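Local structure of trans-4-hydroxy-L-proline dehydratase (Clostridioides difficile 70-100-2010, 6VXC) at residues V66-S71 / Y103-C108; K241-A246 / T264-P269; I443-L448 / F460-Y465; K586-V589 / K593-D596. The protein catalyses the glycyl-radical dehydration of trans-4-hydroxy-L-proline to (S)-1-pyrroline-5-carboxylate, a step in the anaerobic breakdown of hydroxyproline. All blocks are in the same frame, centred on the assembly; numbering follows the deposited sequence.

How the contacts relate
All four contacts lie in the pyruvate formate lyase-like part of the chain and close in series, none touching another. Contact 3 is the one tied to the active site: its segments flank the connection, two short strands and the turn between, that carries C454 and E456, the cysteine radical and proton acceptor by similarity, and the F460 side chain is about 8 Å from that of E456. Contacts 1 and 2, centres about 28 Å apart, are connected by helix 214-248, which packs on V66, A69 and L70 of contact 1 and carries R243 of contact 2. Contact 4 is a peripheral helix junction, its centre about 48 Å from that of contact 3 and about 73 Å from that of contact 2, across the chain's centre.

Contact 1. Residues V66-S71 / Y103-C108; sequences VLRALS and YPEICC
R68, on helix 64-78, reaches across to E105 in the loop that follows strand 99-101, and this one buried salt bridge makes the whole contact. The guanidinium meets the carboxylate end-on, but both terminal nitrogens converge on a single oxygen, NH1 of R68 lying 3.0 Å and NH2 of R68 3.2 Å from OE1 of E105. OE1 sits at the edge of the guanidinium, in its plane, and receives NH1 through its anti lone pair with an N-H...O angle of 155°; NH2 arrives on the same anti side, but out of the carboxylate plane. With the two planes 66° apart, a coplanar pairing of two nitrogens with two oxygens is not formed, and one oxygen takes both N-H groups. CG of E105 lies in van der Waals contact, 3.6 Å from NH2 of R68. Bends at chi2 and chi3 curl the arginine toward the loop. Further polar partners lie on helix 46-58: R47 makes a second salt bridge to OE1, and Y55 bonds to NH2. Within the segments, OG and N of S71 reach O of L67 from opposite faces of its plane, OG at 2.8 Å, while O of Y103 takes N of both I106 and C107. The result is a buried arginine-carboxylate network, with two arginines on one glutamate, joining helices 64-78 and 46-58 to the loop before helix 111-119.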
loop_
_atom_site.group_PDB
_atom_site.type_symbol
_atom_site.label_atom_id
_atom_site.label_comp_id
_atom_site.label_asym_id
_atom_site.label_seq_id
_atom_site.Cartn_x
_atom_site.Cartn_y
_atom_site.Cartn_z
ATOM N N VAL A 66 -23.264 13.136 -7.921
ATOM C CA VAL A 66 -24.532 12.422 -7.833
ATOM C C VAL A 66 -24.542 11.226 -8.781
ATOM O O VAL A 66 -25.075 10.162 -8.448
ATOM C CB VAL A 66 -25.704 13.382 -8.099
ATOM C CG1 VAL A 66 -27.005 12.608 -8.231
ATOM C CG2 VAL A 66 -25.817 14.406 -6.967
ATOM N N LEU A 67 -23.962 11.378 -9.973
ATOM C CA LEU A 67 -23.871 10.253 -10.900
ATOM C C LEU A 67 -23.127 9.072 -10.281
ATOM O O LEU A 67 -23.557 7.921 -10.405
ATOM C CB LEU A 67 -23.196 10.691 -12.201
ATOM C CG LEU A 67 -22.858 9.609 -13.230
ATOM C CD1 LEU A 67 -24.084 8.863 -13.649
ATOM C CD2 LEU A 67 -22.243 10.269 -14.431
ATOM N N ARG A 68 -21.993 9.331 -9.634
ATOM C CA ARG A 68 -21.262 8.249 -8.979
ATOM C C ARG A 68 -22.103 7.605 -7.878
ATOM O O ARG A 68 -22.173 6.378 -7.772
ATOM C CB ARG A 68 -19.954 8.782 -8.395
ATOM C CG ARG A 68 -18.993 9.380 -9.415
ATOM C CD ARG A 68 -18.510 8.341 -10.411
ATOM N NE ARG A 68 -17.912 7.194 -9.739
ATOM C CZ ARG A 68 -17.623 6.044 -10.334
ATOM N NH1 ARG A 68 -17.098 5.062 -9.633
ATOM N NH2 ARG A 68 -17.877 5.875 -11.631
ATOM N N ALA A 69 -22.760 8.421 -7.053
ATOM C CA ALA A 69 -23.566 7.878 -5.961
ATOM C C ALA A 69 -24.746 7.060 -6.489
ATOM O O ALA A 69 -25.026 5.960 -5.996
ATOM C CB ALA A 69 -24.052 9.013 -5.063
ATOM N N LEU A 70 -25.453 7.591 -7.496
ATOM C CA LEU A 70 -26.556 6.850 -8.103
ATOM C C LEU A 70 -26.063 5.567 -8.763
ATOM O O LEU A 70 -26.754 4.546 -8.742
ATOM C CB LEU A 70 -27.293 7.728 -9.118
ATOM C CG LEU A 70 -28.150 8.866 -8.565
ATOM C CD1 LEU A 70 -28.664 9.789 -9.690
ATOM C CD2 LEU A 70 -29.295 8.307 -7.734
ATOM N N SER A 71 -24.873 5.601 -9.367
ATOM C CA SER A 71 -24.342 4.385 -9.974
ATOM C C SER A 71 -23.985 3.349 -8.912
ATOM O O SER A 71 -24.256 2.157 -9.086
ATOM C CB SER A 71 -23.118 4.713 -10.830
ATOM O OG SER A 71 -23.475 5.581 -11.887
ATOM N N TYR A 103 -13.206 -2.153 -13.244
ATOM C CA TYR A 103 -13.466 -0.734 -13.026
ATOM C C TYR A 103 -13.198 0.036 -14.318
ATOM O O TYR A 103 -12.238 0.805 -14.414
ATOM C CB TYR A 103 -12.617 -0.221 -11.860
ATOM C CG TYR A 103 -12.874 -0.974 -10.554
ATOM C CD1 TYR A 103 -12.295 -2.214 -10.323
ATOM C CD2 TYR A 103 -13.720 -0.461 -9.581
ATOM C CE1 TYR A 103 -12.532 -2.916 -9.157
ATOM C CE2 TYR A 103 -13.961 -1.169 -8.390
ATOM C CZ TYR A 103 -13.359 -2.395 -8.189
ATOM O OH TYR A 103 -13.582 -3.126 -7.024
ATOM N N PRO A 104 -14.051 -0.137 -15.335
ATOM C CA PRO A 104 -13.795 0.502 -16.640
ATOM C C PRO A 104 -13.922 2.021 -16.632
ATOM O O PRO A 104 -13.449 2.662 -17.578
ATOM C CB PRO A 104 -14.850 -0.134 -17.549
ATOM C CG PRO A 104 -15.966 -0.508 -16.623
ATOM C CD PRO A 104 -15.294 -0.925 -15.337
ATOM N N GLU A 105 -14.509 2.624 -15.592
ATOM C CA GLU A 105 -14.476 4.077 -15.484
ATOM C C GLU A 105 -13.068 4.597 -15.238
ATOM O O GLU A 105 -12.812 5.790 -15.444
ATOM C CB GLU A 105 -15.403 4.564 -14.371
ATOM C CG GLU A 105 -15.004 4.095 -12.968
ATOM C CD GLU A 105 -15.731 2.840 -12.559
ATOM O OE1 GLU A 105 -16.621 2.939 -11.685
ATOM O OE2 GLU A 105 -15.461 1.773 -13.147
ATOM N N ILE A 106 -12.175 3.737 -14.755
ATOM C CA ILE A 106 -10.790 4.091 -14.485
ATOM C C ILE A 106 -9.908 3.546 -15.597
ATOM O O ILE A 106 -9.177 4.295 -16.243
ATOM C CB ILE A 106 -10.334 3.545 -13.120
ATOM C CG1 ILE A 106 -11.193 4.124 -11.995
ATOM C CG2 ILE A 106 -8.846 3.853 -12.892
ATOM C CD1 ILE A 106 -10.982 3.411 -10.664
ATOM N N CYS A 107 -9.964 2.236 -15.816
ATOM C CA CYS A 107 -9.198 1.569 -16.867
ATOM C C CYS A 107 -10.111 0.560 -17.544
ATOM O O CYS A 107 -10.491 -0.451 -16.945
ATOM C CB CYS A 107 -7.940 0.881 -16.326
ATOM S SG CYS A 107 -6.978 0.058 -17.621
ATOM N N CYS A 108 -10.461 0.848 -18.785
ATOM C CA CYS A 108 -11.258 -0.049 -19.599
ATOM C C CYS A 108 -10.288 -0.918 -20.381
ATOM O O CYS A 108 -9.657 -0.446 -21.326
ATOM C CB CYS A 108 -12.170 0.749 -20.522
ATOM S SG CYS A 108 -13.139 -0.277 -21.602
#

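Contact 2. Residues K241-A246 / T264-P269; sequences KARQMA and TCDVVP
R243 and D266 face each other at the protein surface and pair through two hydrogen bonds, one for each carboxylate oxygen. NH2 of R243 donates to OD2 of D266 at 2.7 Å, almost straight at 177°, and NH1 of R243 donates to OD1 of D266 at 3.1 Å, also nearly linear at 170°. Both oxygens are met on their syn sides, OD1 through the lone pair itself and OD2 with the donor tilted somewhat out of the carboxylate plane. Guanidinium and carboxylate are nearly coplanar, 18° apart, which gives the classic end-on bidentate salt bridge and should restrain rotation of either group while both bonds hold. An extended run from CG to NE carries the arginine across the gap between the helices. On the backbone side, O of T264 accepts N of V267 and N of V268 as helix 252-267 runs out, while OG1 of T264 bonds to O of L260 and O of V267 meets ND1 of H271. The peptide before P269 is cis. Beneath the ion pair A242 packs on I261 and A262, and C265 on Y238 and A239. The pair thus bridges the exposed side of a helical hairpin, formed by helices 214-248 and 252-267 joined by a short turn.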
loop_
_atom_site.group_PDB
_atom_site.type_symbol
_atom_site.label_atom_id
_atom_site.label_comp_id
_atom_site.label_asym_id
_atom_site.label_seq_id
_atom_site.Cartn_x
_atom_site.Cartn_y
_atom_site.Cartn_z
ATOM N N LYS A 241 -31.412 -12.040 2.215
ATOM C CA LYS A 241 -30.709 -13.203 1.685
ATOM C C LYS A 241 -30.495 -14.243 2.772
ATOM O O LYS A 241 -30.736 -15.438 2.565
ATOM C CB LYS A 241 -29.368 -12.775 1.089
ATOM C CG LYS A 241 -28.470 -13.896 0.582
ATOM C CD LYS A 241 -28.898 -14.416 -0.773
ATOM C CE LYS A 241 -27.830 -15.349 -1.335
ATOM N NZ LYS A 241 -28.248 -15.987 -2.618
ATOM N N ALA A 242 -30.067 -13.798 3.954
ATOM C CA ALA A 242 -29.801 -14.741 5.030
ATOM C C ALA A 242 -31.067 -15.481 5.447
ATOM O O ALA A 242 -31.041 -16.706 5.623
ATOM C CB ALA A 242 -29.175 -14.013 6.221
ATOM N N ARG A 243 -32.189 -14.761 5.587
ATOM C CA ARG A 243 -33.441 -15.394 6.018
ATOM C C ARG A 243 -34.002 -16.324 4.954
ATOM O O ARG A 243 -34.558 -17.378 5.275
ATOM C CB ARG A 243 -34.475 -14.335 6.381
ATOM C CG ARG A 243 -34.091 -13.550 7.582
ATOM C CD ARG A 243 -35.185 -12.641 8.064
ATOM N NE ARG A 243 -34.864 -12.227 9.423
ATOM C CZ ARG A 243 -34.384 -11.038 9.759
ATOM N NH1 ARG A 243 -34.191 -10.103 8.832
ATOM N NH2 ARG A 243 -34.101 -10.787 11.030
ATOM N N GLN A 244 -33.896 -15.933 3.691
ATOM C CA GLN A 244 -34.335 -16.797 2.607
ATOM C C GLN A 244 -33.531 -18.093 2.587
ATOM O O GLN A 244 -34.085 -19.172 2.340
ATOM C CB GLN A 244 -34.236 -16.025 1.295
ATOM C CG GLN A 244 -33.985 -16.818 0.043
ATOM C CD GLN A 244 -33.631 -15.899 -1.120
ATOM O OE1 GLN A 244 -34.367 -14.950 -1.422
ATOM N NE2 GLN A 244 -32.484 -16.154 -1.757
ATOM N N MET A 245 -32.228 -18.016 2.890
ATOM C CA MET A 245 -31.415 -19.222 3.004
ATOM C C MET A 245 -31.746 -20.009 4.266
ATOM O O MET A 245 -31.625 -21.237 4.278
ATOM C CB MET A 245 -29.927 -18.869 2.979
ATOM C CG MET A 245 -29.423 -18.405 1.639
ATOM S SD MET A 245 -27.687 -17.925 1.708
ATOM C CE MET A 245 -26.900 -19.508 1.961
ATOM N N ALA A 246 -32.118 -19.322 5.346
ATOM C CA ALA A 246 -32.450 -20.020 6.582
ATOM C C ALA A 246 -33.688 -20.895 6.408
ATOM O O ALA A 246 -33.735 -22.020 6.912
ATOM C CB ALA A 246 -32.621 -19.021 7.723
ATOM N N THR A 264 -27.696 -9.538 12.608
ATOM C CA THR A 264 -26.598 -8.583 12.577
ATOM C C THR A 264 -26.831 -7.531 11.502
ATOM O O THR A 264 -26.635 -6.336 11.741
ATOM C CB THR A 264 -25.289 -9.342 12.366
ATOM O OG1 THR A 264 -25.149 -10.320 13.404
ATOM C CG2 THR A 264 -24.077 -8.411 12.351
ATOM N N CYS A 265 -27.270 -7.963 10.322
ATOM C CA CYS A 265 -27.534 -7.060 9.208
ATOM C C CYS A 265 -28.806 -6.227 9.400
ATOM O O CYS A 265 -28.967 -5.204 8.725
ATOM C CB CYS A 265 -27.600 -7.872 7.913
ATOM S SG CYS A 265 -26.049 -8.768 7.526
ATOM N N ASP A 266 -29.715 -6.636 10.295
ATOM C CA ASP A 266 -30.813 -5.756 10.687
ATOM C C ASP A 266 -30.292 -4.498 11.354
ATOM O O ASP A 266 -30.966 -3.462 11.346
ATOM C CB ASP A 266 -31.764 -6.449 11.670
ATOM C CG ASP A 266 -32.640 -7.491 11.021
ATOM O OD1 ASP A 266 -32.786 -7.483 9.784
ATOM O OD2 ASP A 266 -33.198 -8.326 11.770
ATOM N N VAL A 267 -29.106 -4.573 11.958
ATOM C CA VAL A 267 -28.556 -3.429 12.672
ATOM C C VAL A 267 -27.619 -2.649 11.759
ATOM O O VAL A 267 -27.814 -1.453 11.542
ATOM C CB VAL A 267 -27.831 -3.862 13.954
ATOM C CG1 VAL A 267 -27.276 -2.643 14.681
ATOM C CG2 VAL A 267 -28.757 -4.675 14.858
ATOM N N VAL A 268 -26.594 -3.316 11.237
ATOM C CA VAL A 268 -25.566 -2.647 10.451
ATOM C C VAL A 268 -25.702 -3.000 8.976
ATOM O O VAL A 268 -26.068 -4.116 8.631
ATOM C CB VAL A 268 -24.156 -3.001 10.997
ATOM C CG1 VAL A 268 -24.046 -2.613 12.462
ATOM C CG2 VAL A 268 -23.824 -4.497 10.782
ATOM N N PRO A 269 -25.355 -2.060 8.088
ATOM C CA PRO A 269 -24.763 -0.746 8.387
ATOM C C PRO A 269 -25.723 0.416 8.636
ATOM O O PRO A 269 -25.255 1.530 8.853
ATOM C CB PRO A 269 -23.918 -0.465 7.139
ATOM C CG PRO A 269 -24.460 -1.327 6.054
ATOM C CD PRO A 269 -25.408 -2.338 6.643
#

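Contact 3. Residues I443-L448 / F460-Y465; sequences IEDARL and FGKEAY
F460 meets L448 through the backbone: O of L448 lies 3.6 Å from CD2 and 3.7 Å from CB of F460, approaching the ring obliquely. The phenyl ring also touches V182. Between L448 and F460 runs the connection, two short strands and the turn between, that carries C454 and E456, the radical cysteine and proton acceptor by similarity. G461 follows with a positive phi of 76° and bonds through its backbone to D549. K462 carries most of what remains. It crosses the D445 side chain at about a right angle and presents methylenes, not the ammonium, to the carboxylate: CE of K462 is 3.3 Å and CD of K462 3.7 Å from OD1 of D445. A bend at chi4 (45°) turns the amine aside, leaving NZ of K462 4.6 Å from OD1 of D445, beyond a salt bridge, but 3.6 Å from CD1 of L448. That amine instead pairs with D549. From E463 the chain becomes strand 463-472, bonded alongside strand 565-573; E463 itself is tied to K441, T567 and N of C459, and Y465 to S452. Across their gap the opposite charges of D445 and K462 probably still attract without a direct bond, while R564 and the hydroxyl of Y565 hold OD2 of D445 and D549 holds K462.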
loop_
_atom_site.group_PDB
_atom_site.type_symbol
_atom_site.label_atom_id
_atom_site.label_comp_id
_atom_site.label_asym_id
_atom_site.label_seq_id
_atom_site.Cartn_x
_atom_site.Cartn_y
_atom_site.Cartn_z
ATOM N N ILE A 443 -1.601 16.928 18.262
ATOM C CA ILE A 443 -1.258 15.728 19.033
ATOM C C ILE A 443 -2.502 14.873 19.242
ATOM O O ILE A 443 -2.441 13.637 19.195
ATOM C CB ILE A 443 -0.578 16.083 20.372
ATOM C CG1 ILE A 443 -0.205 14.817 21.149
ATOM C CG2 ILE A 443 -1.468 16.909 21.253
ATOM C CD1 ILE A 443 0.837 13.948 20.478
ATOM N N GLU A 444 -3.659 15.512 19.432
ATOM C CA GLU A 444 -4.885 14.742 19.598
ATOM C C GLU A 444 -5.161 13.871 18.378
ATOM O O GLU A 444 -5.526 12.699 18.511
ATOM C CB GLU A 444 -6.087 15.651 19.841
ATOM C CG GLU A 444 -7.379 14.826 19.900
ATOM C CD GLU A 444 -8.583 15.566 20.439
ATOM O OE1 GLU A 444 -8.574 16.814 20.423
ATOM O OE2 GLU A 444 -9.540 14.885 20.899
ATOM N N ASP A 445 -4.994 14.429 17.183
ATOM C CA ASP A 445 -5.236 13.659 15.972
ATOM C C ASP A 445 -4.105 12.673 15.702
ATOM O O ASP A 445 -4.352 11.562 15.228
ATOM C CB ASP A 445 -5.441 14.600 14.775
ATOM C CG ASP A 445 -6.771 15.364 14.836
ATOM O OD1 ASP A 445 -7.669 14.957 15.612
ATOM O OD2 ASP A 445 -6.930 16.357 14.085
ATOM N N ALA A 446 -2.865 13.052 16.002
ATOM C CA ALA A 446 -1.752 12.149 15.722
ATOM C C ALA A 446 -1.860 10.847 16.513
ATOM O O ALA A 446 -1.475 9.787 16.007
ATOM C CB ALA A 446 -0.423 12.843 16.030
ATOM N N ARG A 447 -2.389 10.906 17.742
ATOM C CA ARG A 447 -2.563 9.714 18.561
ATOM C C ARG A 447 -3.538 8.717 17.948
ATOM O O ARG A 447 -3.583 7.565 18.395
ATOM C CB ARG A 447 -3.030 10.115 19.964
ATOM C CG ARG A 447 -1.953 10.793 20.798
ATOM C CD ARG A 447 -2.548 11.481 22.029
ATOM N NE ARG A 447 -1.514 12.030 22.899
ATOM C CZ ARG A 447 -1.700 13.028 23.761
ATOM N NH1 ARG A 447 -0.687 13.447 24.506
ATOM N NH2 ARG A 447 -2.890 13.597 23.882
ATOM N N LEU A 448 -4.318 9.121 16.954
ATOM C CA LEU A 448 -5.210 8.195 16.275
ATOM C C LEU A 448 -4.568 7.592 15.032
ATOM O O LEU A 448 -5.193 6.768 14.362
ATOM C CB LEU A 448 -6.523 8.913 15.895
ATOM C CG LEU A 448 -7.257 9.601 17.054
ATOM C CD1 LEU A 448 -8.483 10.430 16.609
ATOM C CD2 LEU A 448 -7.667 8.595 18.121
ATOM N N PHE A 460 -5.463 8.357 10.513
ATOM C CA PHE A 460 -6.536 7.446 10.095
ATOM C C PHE A 460 -7.910 8.088 10.218
ATOM O O PHE A 460 -8.269 8.606 11.270
ATOM C CB PHE A 460 -6.490 6.172 10.952
ATOM C CG PHE A 460 -5.232 5.359 10.791
ATOM C CD1 PHE A 460 -4.366 5.575 9.727
ATOM C CD2 PHE A 460 -4.922 4.360 11.717
ATOM C CE1 PHE A 460 -3.210 4.807 9.577
ATOM C CE2 PHE A 460 -3.776 3.593 11.575
ATOM C CZ PHE A 460 -2.923 3.810 10.509
ATOM N N GLY A 461 -8.684 8.041 9.145
ATOM C CA GLY A 461 -10.020 8.608 9.140
ATOM C C GLY A 461 -10.095 10.120 9.047
ATOM O O GLY A 461 -11.198 10.663 9.091
ATOM N N LYS A 462 -8.968 10.823 8.934
ATOM C CA LYS A 462 -9.003 12.281 8.888
ATOM C C LYS A 462 -8.101 12.862 7.796
ATOM O O LYS A 462 -7.910 14.084 7.755
ATOM C CB LYS A 462 -8.592 12.873 10.231
ATOM C CG LYS A 462 -9.441 12.487 11.430
ATOM C CD LYS A 462 -8.781 12.978 12.710
ATOM C CE LYS A 462 -9.753 13.024 13.895
ATOM N NZ LYS A 462 -10.581 11.812 13.967
ATOM N N GLU A 463 -7.537 12.034 6.921
ATOM C CA GLU A 463 -6.508 12.494 6.005
ATOM C C GLU A 463 -6.671 11.811 4.662
ATOM O O GLU A 463 -6.972 10.618 4.589
ATOM C CB GLU A 463 -5.088 12.220 6.572
ATOM C CG GLU A 463 -3.967 12.694 5.665
ATOM C CD GLU A 463 -2.579 12.571 6.287
ATOM O OE1 GLU A 463 -2.437 11.888 7.332
ATOM O OE2 GLU A 463 -1.627 13.162 5.728
ATOM N N ALA A 464 -6.476 12.578 3.602
ATOM C CA ALA A 464 -6.149 12.033 2.296
ATOM C C ALA A 464 -4.642 12.158 2.134
ATOM O O ALA A 464 -4.106 13.268 2.054
ATOM C CB ALA A 464 -6.898 12.770 1.189
ATOM N N TYR A 465 -3.951 11.027 2.116
ATOM C CA TYR A 465 -2.496 11.009 1.952
ATOM C C TYR A 465 -2.222 10.089 0.774
ATOM O O TYR A 465 -2.220 8.865 0.913
ATOM C CB TYR A 465 -1.754 10.593 3.240
ATOM C CG TYR A 465 -2.160 9.301 3.953
ATOM C CD1 TYR A 465 -3.401 9.183 4.569
ATOM C CD2 TYR A 465 -1.254 8.243 4.100
ATOM C CE1 TYR A 465 -3.765 8.011 5.254
ATOM C CE2 TYR A 465 -1.599 7.088 4.782
ATOM C CZ TYR A 465 -2.855 6.973 5.358
ATOM O OH TYR A 465 -3.190 5.810 6.031
#

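Contact 4. Residues K586-V589 / K593-D596; sequences KYNV and KKFD
Helix 575-591 has a wider pi-type turn at 586-589, and after its end the chain reverses at K593, whose positive phi lets N of K594 donate to O of N588 at 2.8 Å, in the carbonyl plane. Two CA-H...O contacts add to this reversal, CA of V589 to O of F595 at 3.4 Å and CA of K593 to O of V589 at 3.6 Å, and one water donates to O of both V589 and F595. CG of F595 sits between its backbone N and carbonyl carbon (chi1 52°), placing CZ of F595 3.4 Å from CB of N588 and CE1 of F595 3.8 Å from CG2 of V589; I614, L617 and V618 also pack on the ring. Its plane is only 13° from the N588 amide. ND2 of N588 is bonded to O of A584 and to T622, and OD1 accepts a hydrogen bond from a water that in turn accepts one from NZ of K594. The extended K594 chain crosses Y587 and N588 obliquely, a second water linking NZ to the Y587 hydroxyl. Reversal through a positive-phi residue recalls a Schellman end, but a wider bond replaces the canonical pair; D596, bonded to T599, then N-caps helix 597-605.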
loop_
_atom_site.group_PDB
_atom_site.type_symbol
_atom_site.label_atom_id
_atom_site.label_comp_id
_atom_site.label_asym_id
_atom_site.label_seq_id
_atom_site.Cartn_x
_atom_site.Cartn_y
_atom_site.Cartn_z
ATOM N N LYS A 586 33.050 9.907 -5.540
ATOM C CA LYS A 586 33.810 10.816 -4.695
ATOM C C LYS A 586 35.120 10.182 -4.241
ATOM O O LYS A 586 36.186 10.801 -4.326
ATOM C CB LYS A 586 32.975 11.215 -3.485
ATOM C CG LYS A 586 33.672 12.169 -2.542
ATOM C CD LYS A 586 32.756 12.436 -1.367
ATOM C CE LYS A 586 33.233 13.578 -0.538
ATOM N NZ LYS A 586 32.233 13.846 0.535
ATOM N N TYR A 587 35.055 8.927 -3.787
ATOM C CA TYR A 587 36.227 8.260 -3.229
ATOM C C TYR A 587 37.272 7.985 -4.302
ATOM O O TYR A 587 38.452 8.306 -4.125
ATOM C CB TYR A 587 35.793 6.956 -2.540
ATOM C CG TYR A 587 36.877 6.221 -1.775
ATOM C CD1 TYR A 587 37.202 6.589 -0.480
ATOM C CD2 TYR A 587 37.547 5.140 -2.335
ATOM C CE1 TYR A 587 38.179 5.916 0.240
ATOM C CE2 TYR A 587 38.547 4.453 -1.616
ATOM C CZ TYR A 587 38.850 4.850 -0.325
ATOM O OH TYR A 587 39.817 4.203 0.406
ATOM N N ASN A 588 36.849 7.411 -5.429
ATOM C CA ASN A 588 37.789 6.937 -6.436
ATOM C C ASN A 588 38.193 8.011 -7.443
ATOM O O ASN A 588 39.368 8.077 -7.817
ATOM C CB ASN A 588 37.201 5.735 -7.173
ATOM C CG ASN A 588 37.109 4.507 -6.291
ATOM O OD1 ASN A 588 38.124 3.871 -5.994
ATOM N ND2 ASN A 588 35.889 4.168 -5.862
ATOM N N VAL A 589 37.270 8.871 -7.866
ATOM C CA VAL A 589 37.589 9.873 -8.885
ATOM C C VAL A 589 38.191 11.131 -8.264
ATOM O O VAL A 589 39.227 11.619 -8.717
ATOM C CB VAL A 589 36.342 10.221 -9.725
ATOM C CG1 VAL A 589 36.688 11.326 -10.718
ATOM C CG2 VAL A 589 35.807 8.997 -10.441
ATOM N N LYS A 593 41.646 9.515 -6.384
ATOM C CA LYS A 593 42.088 9.703 -7.759
ATOM C C LYS A 593 42.704 8.420 -8.315
ATOM O O LYS A 593 43.805 8.420 -8.857
ATOM C CB LYS A 593 43.071 10.873 -7.855
ATOM C CG LYS A 593 42.549 12.166 -7.257
ATOM C CD LYS A 593 43.495 13.336 -7.547
ATOM C CE LYS A 593 42.875 14.674 -7.151
ATOM N NZ LYS A 593 42.677 14.770 -5.675
ATOM N N LYS A 594 41.995 7.310 -8.155
ATOM C CA LYS A 594 42.488 6.057 -8.703
ATOM C C LYS A 594 42.152 5.913 -10.178
ATOM O O LYS A 594 42.825 5.163 -10.886
ATOM C CB LYS A 594 41.919 4.879 -7.918
ATOM C CG LYS A 594 42.249 4.897 -6.429
ATOM C CD LYS A 594 41.821 3.599 -5.755
ATOM C CE LYS A 594 41.950 3.708 -4.247
ATOM N NZ LYS A 594 41.569 2.447 -3.550
ATOM N N PHE A 595 41.112 6.596 -10.647
ATOM C CA PHE A 595 40.785 6.651 -12.063
ATOM C C PHE A 595 39.968 7.913 -12.299
ATOM O O PHE A 595 39.491 8.551 -11.353
ATOM C CB PHE A 595 40.050 5.382 -12.523
ATOM C CG PHE A 595 38.831 5.023 -11.690
ATOM C CD1 PHE A 595 37.612 5.631 -11.927
ATOM C CD2 PHE A 595 38.912 4.069 -10.696
ATOM C CE1 PHE A 595 36.487 5.297 -11.183
ATOM C CE2 PHE A 595 37.794 3.727 -9.938
ATOM C CZ PHE A 595 36.580 4.345 -10.183
ATOM N N ASP A 596 39.824 8.284 -13.566
ATOM C CA ASP A 596 39.132 9.520 -13.897
ATOM C C ASP A 596 37.705 9.239 -14.355
ATOM O O ASP A 596 37.291 8.092 -14.501
ATOM C CB ASP A 596 39.916 10.336 -14.947
ATOM C CG ASP A 596 40.119 9.610 -16.280
ATOM O OD1 ASP A 596 39.469 8.591 -16.564
ATOM O OD2 ASP A 596 40.962 10.090 -17.072
HETATM O O HOH W 1 40.587 1.775 -0.973
HETATM O O HOH W 2 38.918 2.055 -4.274
HETATM O O HOH W 3 40.876 11.205 -10.982
#